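Local coordinates for prepilin (Salmonella typhi, PDB 3FHV), which probably assembles into type IVb pili as their pilin subunit, PilS, and takes part in the typhoid bacterium's interaction with the cystic fibrosis transmembrane conductance regulator, at residues A[116-121]-A[151-156]; A[16-21]-A[89-94]. One frame throughout, in Å; residues are numbered along the deposited sequence.

Interaction 1 of 2, residues A[116-121]-A[151-156]; sequences GIKING and VFNYNG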
loop_
_atom_site.group_PDB
_atom_site.type_symbol
_atom_site.label_atom_id
_atom_site.label_comp_id
_atom_site.label_asym_id
_atom_site.label_seq_id
_atom_site.Cartn_x
_atom_site.Cartn_y
_atom_site.Cartn_z
ATOM N N GLY A 116 -4.599 5.106 -19.828
ATOM C CA GLY A 116 -3.817 5.997 -20.659
ATOM C C GLY A 116 -2.550 6.428 -19.955
ATOM O O GLY A 116 -2.529 6.592 -18.734
ATOM N N ILE A 117 -1.493 6.598 -20.740
ATOM C CA ILE A 117 -0.185 7.004 -20.242
ATOM C C ILE A 117 0.357 8.106 -21.145
ATOM O O ILE A 117 0.374 7.974 -22.380
ATOM C CB ILE A 117 0.808 5.818 -20.252
ATOM C CG1 ILE A 117 0.292 4.708 -19.334
ATOM C CG2 ILE A 117 2.190 6.288 -19.796
ATOM C CD1 ILE A 117 1.077 3.393 -19.415
ATOM N N LYS A 118 0.807 9.192 -20.525
ATOM C CA LYS A 118 1.336 10.318 -21.275
ATOM C C LYS A 118 2.794 10.582 -20.939
ATOM O O LYS A 118 3.178 10.606 -19.771
ATOM C CB LYS A 118 0.548 11.588 -20.966
ATOM C CG LYS A 118 -0.956 11.472 -21.089
ATOM C CD LYS A 118 -1.601 12.835 -20.841
ATOM C CE LYS A 118 -3.119 12.770 -20.923
ATOM N NZ LYS A 118 -3.719 14.111 -20.699
ATOM N N ILE A 119 3.603 10.778 -21.969
ATOM C CA ILE A 119 5.014 11.101 -21.774
ATOM C C ILE A 119 5.168 12.455 -22.444
ATOM O O ILE A 119 5.093 12.559 -23.671
ATOM C CB ILE A 119 5.948 10.082 -22.448
ATOM C CG1 ILE A 119 5.703 8.686 -21.871
ATOM C CG2 ILE A 119 7.419 10.483 -22.203
ATOM C CD1 ILE A 119 6.580 7.609 -22.486
ATOM N N ASN A 120 5.354 13.490 -21.630
ATOM C CA ASN A 120 5.474 14.850 -22.134
ATOM C C ASN A 120 4.230 15.140 -22.987
ATOM O O ASN A 120 3.109 14.928 -22.520
ATOM C CB ASN A 120 6.782 14.975 -22.915
ATOM C CG ASN A 120 7.997 14.716 -22.027
ATOM O OD1 ASN A 120 8.963 14.046 -22.418
ATOM N ND2 ASN A 120 7.946 15.250 -20.818
ATOM N N GLY A 121 4.399 15.595 -24.224
ATOM C CA GLY A 121 3.223 15.888 -25.035
ATOM C C GLY A 121 2.686 14.709 -25.832
ATOM O O GLY A 121 1.981 14.902 -26.814
ATOM N N VAL A 151 2.161 11.251 -17.084
ATOM C CA VAL A 151 0.803 11.344 -16.566
ATOM C C VAL A 151 0.120 9.996 -16.735
ATOM O O VAL A 151 0.162 9.405 -17.810
ATOM C CB VAL A 151 -0.037 12.419 -17.301
ATOM C CG1 VAL A 151 -1.398 12.551 -16.628
ATOM C CG2 VAL A 151 0.683 13.758 -17.283
ATOM N N PHE A 152 -0.492 9.509 -15.660
ATOM C CA PHE A 152 -1.190 8.234 -15.692
ATOM C C PHE A 152 -2.681 8.504 -15.486
ATOM O O PHE A 152 -3.087 9.068 -14.467
ATOM C CB PHE A 152 -0.636 7.320 -14.594
ATOM C CG PHE A 152 0.869 7.271 -14.559
ATOM C CD1 PHE A 152 1.595 6.891 -15.687
ATOM C CD2 PHE A 152 1.561 7.614 -13.403
ATOM C CE1 PHE A 152 2.994 6.860 -15.665
ATOM C CE2 PHE A 152 2.950 7.587 -13.366
ATOM C CZ PHE A 152 3.676 7.208 -14.500
ATOM N N ASN A 153 -3.490 8.099 -16.460
ATOM C CA ASN A 153 -4.937 8.258 -16.370
ATOM C C ASN A 153 -5.633 6.968 -15.952
ATOM O O ASN A 153 -5.014 5.905 -15.901
ATOM C CB ASN A 153 -5.505 8.755 -17.700
ATOM C CG ASN A 153 -5.259 10.234 -17.923
ATOM O OD1 ASN A 153 -4.233 10.629 -18.479
ATOM N ND2 ASN A 153 -6.201 11.063 -17.488
ATOM N N TYR A 154 -6.924 7.068 -15.654
ATOM C CA TYR A 154 -7.598 6.078 -14.821
ATOM C C TYR A 154 -9.112 6.164 -14.977
ATOM O O TYR A 154 -9.731 7.154 -14.585
ATOM C CB TYR A 154 -7.209 6.261 -13.352
ATOM C CG TYR A 154 -5.861 5.677 -12.998
ATOM C CD1 TYR A 154 -5.662 4.304 -12.974
ATOM C CD2 TYR A 154 -4.786 6.500 -12.688
ATOM C CE1 TYR A 154 -4.431 3.765 -12.650
ATOM C CE2 TYR A 154 -3.551 5.971 -12.363
ATOM C CZ TYR A 154 -3.379 4.603 -12.346
ATOM O OH TYR A 154 -2.152 4.071 -12.023
ATOM N N ASN A 155 -9.703 5.121 -15.552
ATOM C CA ASN A 155 -10.973 5.253 -16.256
ATOM C C ASN A 155 -11.119 6.612 -16.932
ATOM O O ASN A 155 -11.239 7.638 -16.262
ATOM C CB ASN A 155 -12.143 5.011 -15.300
ATOM C CG ASN A 155 -12.948 3.779 -15.664
ATOM O OD1 ASN A 155 -13.784 3.318 -14.887
ATOM N ND2 ASN A 155 -12.698 3.238 -16.850
ATOM N N GLY A 156 -11.108 6.611 -18.260
ATOM C CA GLY A 156 -11.564 7.749 -19.024
ATOM C C GLY A 156 -10.423 8.626 -19.497
ATOM O O GLY A 156 -10.139 8.664 -20.718
ATOM O OXT GLY A 156 -9.806 9.278 -18.636
#

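Interaction 2 of 2, residues A[16-21]-A[89-94]; sequences TLATNT and FTITTN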
loop_
_atom_site.group_PDB
_atom_site.type_symbol
_atom_site.label_atom_id
_atom_site.label_comp_id
_atom_site.label_asym_id
_atom_site.label_seq_id
_atom_site.Cartn_x
_atom_site.Cartn_y
_atom_site.Cartn_z
ATOM N N THR A 16 0.333 1.697 -6.539
ATOM C CA THR A 16 -0.408 1.631 -5.287
ATOM C C THR A 16 -1.180 2.921 -5.019
ATOM O O THR A 16 -2.297 2.874 -4.505
ATOM C CB THR A 16 0.521 1.305 -4.078
ATOM O OG1 THR A 16 1.633 2.204 -4.051
ATOM C CG2 THR A 16 1.042 -0.122 -4.171
ATOM N N LEU A 17 -0.584 4.067 -5.358
ATOM C CA LEU A 17 -1.246 5.355 -5.169
ATOM C C LEU A 17 -2.532 5.348 -5.999
ATOM O O LEU A 17 -3.580 5.807 -5.542
ATOM C CB LEU A 17 -0.333 6.516 -5.613
ATOM C CG LEU A 17 -0.917 7.937 -5.532
ATOM C CD1 LEU A 17 -1.330 8.255 -4.102
ATOM C CD2 LEU A 17 0.101 8.948 -6.045
ATOM N N ALA A 18 -2.454 4.804 -7.208
ATOM C CA ALA A 18 -3.628 4.716 -8.077
ATOM C C ALA A 18 -4.684 3.817 -7.432
ATOM O O ALA A 18 -5.856 4.178 -7.369
ATOM C CB ALA A 18 -3.232 4.159 -9.452
ATOM N N THR A 19 -4.264 2.648 -6.953
ATOM C CA THR A 19 -5.188 1.723 -6.310
ATOM C C THR A 19 -5.864 2.370 -5.097
ATOM O O THR A 19 -7.080 2.246 -4.919
ATOM C CB THR A 19 -4.456 0.430 -5.887
ATOM O OG1 THR A 19 -4.058 -0.285 -7.065
ATOM C CG2 THR A 19 -5.371 -0.457 -5.029
ATOM N N ASN A 20 -5.082 3.073 -4.278
ATOM C CA ASN A 20 -5.621 3.748 -3.105
ATOM C C ASN A 20 -6.608 4.837 -3.505
ATOM O O ASN A 20 -7.644 5.012 -2.871
ATOM C CB ASN A 20 -4.501 4.366 -2.268
ATOM C CG ASN A 20 -3.612 3.320 -1.630
ATOM O OD1 ASN A 20 -4.060 2.214 -1.338
ATOM N ND2 ASN A 20 -2.357 3.669 -1.396
ATOM N N THR A 21 -6.272 5.574 -4.556
ATOM C CA THR A 21 -7.143 6.630 -5.034
ATOM C C THR A 21 -8.464 6.051 -5.540
ATOM O O THR A 21 -9.531 6.596 -5.257
ATOM C CB THR A 21 -6.451 7.447 -6.154
ATOM O OG1 THR A 21 -5.224 7.991 -5.648
ATOM C CG2 THR A 21 -7.345 8.596 -6.614
ATOM N N PHE A 89 -9.291 10.344 -12.800
ATOM C CA PHE A 89 -8.285 11.226 -12.235
ATOM C C PHE A 89 -6.974 10.907 -12.928
ATOM O O PHE A 89 -6.879 9.926 -13.668
ATOM C CB PHE A 89 -8.156 10.998 -10.721
ATOM C CG PHE A 89 -7.708 9.611 -10.345
ATOM C CD1 PHE A 89 -6.355 9.309 -10.199
ATOM C CD2 PHE A 89 -8.644 8.596 -10.146
ATOM C CE1 PHE A 89 -5.944 8.017 -9.858
ATOM C CE2 PHE A 89 -8.243 7.309 -9.808
ATOM C CZ PHE A 89 -6.887 7.019 -9.662
ATOM N N THR A 90 -5.977 11.751 -12.704
ATOM C CA THR A 90 -4.662 11.551 -13.287
ATOM C C THR A 90 -3.616 11.621 -12.184
ATOM O O THR A 90 -3.831 12.258 -11.154
ATOM C CB THR A 90 -4.296 12.650 -14.318
ATOM O OG1 THR A 90 -4.402 13.942 -13.699
ATOM C CG2 THR A 90 -5.205 12.585 -15.535
ATOM N N ILE A 91 -2.497 10.937 -12.396
ATOM C CA ILE A 91 -1.377 11.003 -11.466
ATOM C C ILE A 91 -0.261 11.532 -12.351
ATOM O O ILE A 91 0.156 10.863 -13.300
ATOM C CB ILE A 91 -0.950 9.624 -10.913
ATOM C CG1 ILE A 91 -2.076 9.018 -10.068
ATOM C CG2 ILE A 91 0.314 9.788 -10.041
ATOM C CD1 ILE A 91 -1.705 7.676 -9.445
ATOM N N THR A 92 0.193 12.743 -12.053
ATOM C CA THR A 92 1.253 13.381 -12.816
ATOM C C THR A 92 2.522 13.391 -11.982
ATOM O O THR A 92 2.480 13.707 -10.794
ATOM C CB THR A 92 0.890 14.852 -13.156
ATOM O OG1 THR A 92 -0.300 14.878 -13.949
ATOM C CG2 THR A 92 2.024 15.529 -13.934
ATOM N N THR A 93 3.649 13.042 -12.597
ATOM C CA THR A 93 4.926 13.067 -11.888
ATOM C C THR A 93 5.907 13.851 -12.761
ATOM O O THR A 93 6.067 13.559 -13.947
ATOM C CB THR A 93 5.430 11.637 -11.584
ATOM O OG1 THR A 93 6.681 11.713 -10.885
ATOM C CG2 THR A 93 5.577 10.817 -12.868
ATOM N N ASN A 94 6.547 14.850 -12.156
ATOM C CA ASN A 94 7.460 15.761 -12.851
ATOM C C ASN A 94 8.968 15.572 -12.694
ATOM O O ASN A 94 9.446 14.980 -11.727
ATOM C CB ASN A 94 7.126 17.195 -12.434
ATOM C CG ASN A 94 5.705 17.576 -12.755
ATOM O OD1 ASN A 94 5.372 17.841 -13.905
ATOM N ND2 ASN A 94 4.851 17.597 -11.735
#

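Interaction 1 of 2, residues A[116-121]-A[151-156]
Lys118 and Val151 lie side by side on one face of the antiparallel sheet in the globular domain of this type IV pilin, while Ile117 and Phe152 meet on the other. This pairing joins strand 116-119 to the C-terminal strand 148-154, the two running at 164° to each other. Lys118 CB sits 3.8 Å from Val151 CB, and both side chains point the same way. CG of Lys118 is anti to its carbonyl carbon, beside the backbone N (chi1 -51°), and beyond it the chain is fully extended. The methylenes therefore run alongside the valine, with Lys118 CD still 3.9 Å from Val151 CB, before passing Asn153 at a slant. There the contact with the amide is made by carbon: Lys118 CE is 3.4 Å from Asn153 OD1, whereas Lys118 NZ stays 4.2 Å from that oxygen, too long for a hydrogen bond. The carbonyl dipole would nonetheless offer the ammonium a mild electrostatic attraction.

On the opposite face the meeting is lighter. Ile117 CG2 comes to the edge of the Phe152 ring, near its plane, 4.2 Å from Phe152 CD1. The ring also meets that of Tyr14 and touches Met108 of helix 98-111, while Ile117 leans on Val129, so this is the face packed against helices and loops.

Between the two layers of side chains, Lys118 and Val151 form a hydrogen-bonded pair: Lys118 N donates to Val151 O at 2.8 Å and Val151 N returns a bond to Lys118 O at 2.9 Å. Asn153 N adds a third bond, to Gly116 O. Ile117 and Phe152 make the neighbouring non-hydrogen-bonded pair, and Ile117 CA approaches Val151 O to 3.4 Å in a CA-H...O contact, giving that carbonyl a second, weaker donor.

Interaction 2 of 2, residues A[16-21]-A[89-94]
Phe89 CG stands between its backbone N and carbonyl carbon (chi1 62°), and Thr21 CG2 is anti to its own backbone N; from these positions the two side chains meet tip to tip. The threonine methyl comes down over the middle of the ring, 3.4 Å from Thr21 CG2 to the Phe89 centroid and only 9° off the ring normal. This is a CH-pi contact with the methyl over the ring face; the nearest rim atom is Phe89 CZ, 3.5 Å from Thr21 CG2.

The hydroxyl branch of Thr21 turns back into its own helix, where Thr21 OG1 donates to Leu17 O at 2.7 Å from above the carbonyl plane. That bond helps hold the rotamer that turns CG2 to the ring. Thr21 N reaches the same oxygen from the opposite face of the plane, so two donors of one residue meet on Leu17 O.

Two residues along the strand, Ile91 sends CD1 against the helix. Ile91 CD1 lies 3.8 Å from Ala18 CB. Leu17 comes from the flank, its tip nearer the strand than its root, with Leu17 CG 4.0 Å from Ile91 CD1.

Helix 8-25 packs on the sheet; residues 16-21 run at 153° to residues 89-94. Met39 of helix 36-45 touches both Thr21 and Phe89, and Val75 of strand 72-78 touches Leu17 and Phe89.

No hydrogen bond passes between residues 16-21 and 89-94, although Thr93 OG1 bonds Tyr14 OH nearby. With all five touching residues buried, the contact probably rests on apolar packing and the CH-pi contact, and its one polar side-chain group, the Thr21 hydroxyl, is satisfied within the helix.

Interaction 1 is a pairing within the sheet and interaction 2 packs a helix on it; their centres are about 10 Å apart. Strands 148-154 and 88-96 are neighbours in that sheet: Phe152 N lies 2.8 Å from Ile91 O, a probable hydrogen bond. Phe152 and Ile91 thus tie the outward pairing with 116-119 to the strand against which helix 8-25 packs. Aromatic contact continues the link, with Tyr154 CD2 3.4 Å from Phe89 CE1 and the two ring planes inclined by about 20°. Near interaction 1, Ile119 touches Cys101 and Cys138, the disulfide partners, whereas beside interaction 2 Asn20 ND2 hydrogen-bonds Val54 O of the second subunit.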